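Long-range contact in 2-oxo-1,2-dihydroquinoline 8-monooxygenase, oxygenase component (PDB 1Z02), which probably hydroxylates 2-oxoquinoline at carbon 8, as the oxygenase component of a Rieske-type monooxygenase with a [2Fe-2S] cluster and a mononuclear iron: residues A[201-207]-A[324-330]. Numbering follows the deposited sequence.
Sequences MHRTGFG and DTHEYWE
His-202 sets CG between its backbone N and carbonyl carbon (chi1 63°), which lays the imidazole beside Trp-329, and Glu-327 bends at chi2 (66°) to bring its carboxylate to the ring edge. His-202 ND1 donates in the ring plane to the anti lone pair of Glu-327 OE2 at 2.5 Å, while Thr-204 OG1 gives its proton to the syn side of Glu-327 OE1 at 2.8 Å. His-202 stacks offset on the six-membered ring of Trp-329, centroids 4.3 Å apart, and its CB sits over the five-membered ring. With an alanine at Trp-329, a gap would probably open beside His-202, leaving its imidazole to its polar partners, ND1 to Glu-327 and NE2 to Glu-52. The segments lie on strand 196-206, outermost in the sheet within this chain, and its antiparallel neighbour 325-335, in the catalytic domain's Bet v 1-like (helix-grip) fold. On the face bearing Arg-203, Tyr-328 and Glu-330, Arg-203 NH2 makes a salt bridge to Glu-330 OE2 at 2.7 Å; a water joins Arg-203 NE, Tyr-328 O and Glu-330 OE2. The side chain of Tyr-328 is about 7 Å from the bound Fe(III) ion, and its OH is hydrogen-bonded to Glu-316 OE2. Farther along, Gly-205 CA lies over one face of His-326, whose ND1 donates to Gly-207 O at 2.9 Å.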
# COMPACT_ATOMS: atom_id res chain seq x y z
N MET A 201 15.35 24.83 4.81
CA MET A 201 14.12 24.08 4.60
C MET A 201 14.28 22.65 5.07
O MET A 201 15.39 22.19 5.35
CB MET A 201 13.83 24.04 3.11
CG MET A 201 14.93 23.31 2.34
SD MET A 201 14.80 23.49 0.56
CE MET A 201 16.21 22.68 0.04
N HIS A 202 13.15 21.95 5.18
CA HIS A 202 13.16 20.54 5.53
C HIS A 202 12.09 19.85 4.68
O HIS A 202 10.99 20.37 4.50
CB HIS A 202 12.97 20.33 7.04
CG HIS A 202 11.66 20.80 7.58
ND1 HIS A 202 10.49 20.09 7.44
CD2 HIS A 202 11.35 21.88 8.34
CE1 HIS A 202 9.52 20.70 8.09
NE2 HIS A 202 10.02 21.79 8.65
N ARG A 203 12.46 18.71 4.10
CA ARG A 203 11.55 17.97 3.24
C ARG A 203 11.54 16.50 3.60
O ARG A 203 12.57 15.92 3.91
CB ARG A 203 11.99 18.12 1.78
CG ARG A 203 12.09 19.55 1.29
CD ARG A 203 12.69 19.60 -0.10
NE ARG A 203 14.15 19.54 -0.07
CZ ARG A 203 14.92 19.45 -1.16
NH1 ARG A 203 14.39 19.39 -2.36
NH2 ARG A 203 16.23 19.45 -1.07
N THR A 204 10.36 15.89 3.54
CA THR A 204 10.23 14.48 3.85
C THR A 204 10.97 13.67 2.80
O THR A 204 10.77 13.85 1.59
CB THR A 204 8.75 14.05 3.89
OG1 THR A 204 8.04 14.88 4.81
CG2 THR A 204 8.63 12.61 4.34
N GLY A 205 11.84 12.78 3.27
CA GLY A 205 12.61 11.91 2.40
C GLY A 205 12.00 10.52 2.42
O GLY A 205 11.54 10.06 3.46
N PHE A 206 11.97 9.85 1.28
CA PHE A 206 11.39 8.52 1.22
C PHE A 206 12.45 7.45 1.26
O PHE A 206 13.12 7.19 0.28
CB PHE A 206 10.52 8.42 -0.03
CG PHE A 206 9.55 9.56 -0.15
CD1 PHE A 206 9.83 10.66 -0.95
CD2 PHE A 206 8.41 9.58 0.64
CE1 PHE A 206 8.99 11.77 -0.96
CE2 PHE A 206 7.57 10.69 0.64
CZ PHE A 206 7.87 11.79 -0.16
N GLY A 207 12.61 6.88 2.44
CA GLY A 207 13.60 5.86 2.70
C GLY A 207 14.10 6.03 4.12
O GLY A 207 13.81 7.04 4.77
N ASP A 324 11.07 3.97 7.62
CA ASP A 324 11.32 4.09 6.19
C ASP A 324 11.05 5.48 5.62
O ASP A 324 10.91 5.64 4.41
CB ASP A 324 10.58 3.01 5.39
CG ASP A 324 9.09 3.26 5.27
OD1 ASP A 324 8.43 2.48 4.56
OD2 ASP A 324 8.59 4.23 5.88
N THR A 325 10.97 6.48 6.50
CA THR A 325 10.79 7.88 6.10
C THR A 325 11.56 8.73 7.09
O THR A 325 11.74 8.34 8.25
CB THR A 325 9.31 8.35 6.08
OG1 THR A 325 8.72 8.20 7.38
CG2 THR A 325 8.51 7.57 5.06
N HIS A 326 12.06 9.87 6.63
CA HIS A 326 12.82 10.79 7.47
C HIS A 326 12.58 12.21 6.98
O HIS A 326 12.10 12.42 5.86
CB HIS A 326 14.32 10.49 7.38
CG HIS A 326 14.90 10.66 6.01
ND1 HIS A 326 14.71 9.74 5.01
CD2 HIS A 326 15.65 11.65 5.47
CE1 HIS A 326 15.30 10.15 3.90
NE2 HIS A 326 15.88 11.31 4.16
N GLU A 327 12.91 13.18 7.82
CA GLU A 327 12.73 14.58 7.45
C GLU A 327 14.14 15.16 7.23
O GLU A 327 14.93 15.27 8.16
CB GLU A 327 12.00 15.34 8.57
CG GLU A 327 11.49 16.72 8.19
CD GLU A 327 10.40 16.68 7.14
OE1 GLU A 327 10.00 15.58 6.72
OE2 GLU A 327 9.93 17.75 6.72
N TYR A 328 14.44 15.50 5.99
CA TYR A 328 15.75 16.02 5.62
C TYR A 328 15.84 17.55 5.76
O TYR A 328 15.19 18.30 5.03
CB TYR A 328 16.07 15.57 4.20
CG TYR A 328 17.28 16.20 3.55
CD1 TYR A 328 18.52 16.22 4.20
CD2 TYR A 328 17.21 16.70 2.25
CE1 TYR A 328 19.66 16.73 3.56
CE2 TYR A 328 18.34 17.20 1.60
CZ TYR A 328 19.56 17.21 2.25
OH TYR A 328 20.67 17.68 1.58
N TRP A 329 16.65 18.00 6.72
CA TRP A 329 16.85 19.42 6.97
C TRP A 329 18.11 19.94 6.30
O TRP A 329 19.14 19.27 6.30
CB TRP A 329 16.95 19.69 8.47
CG TRP A 329 15.67 19.50 9.23
CD1 TRP A 329 14.98 18.33 9.41
CD2 TRP A 329 14.93 20.51 9.93
NE1 TRP A 329 13.87 18.55 10.19
CE2 TRP A 329 13.81 19.88 10.52
CE3 TRP A 329 15.11 21.89 10.12
CZ2 TRP A 329 12.88 20.59 11.29
CZ3 TRP A 329 14.18 22.59 10.88
CH2 TRP A 329 13.08 21.93 11.46
N GLU A 330 18.01 21.14 5.72
CA GLU A 330 19.14 21.81 5.08
C GLU A 330 19.09 23.27 5.50
O GLU A 330 18.17 23.98 5.12
CB GLU A 330 19.03 21.80 3.56
CG GLU A 330 19.08 20.47 2.89
CD GLU A 330 18.88 20.62 1.41
OE1 GLU A 330 19.78 21.17 0.74
OE2 GLU A 330 17.82 20.20 0.92
O HOH W 1 15.53 19.53 2.68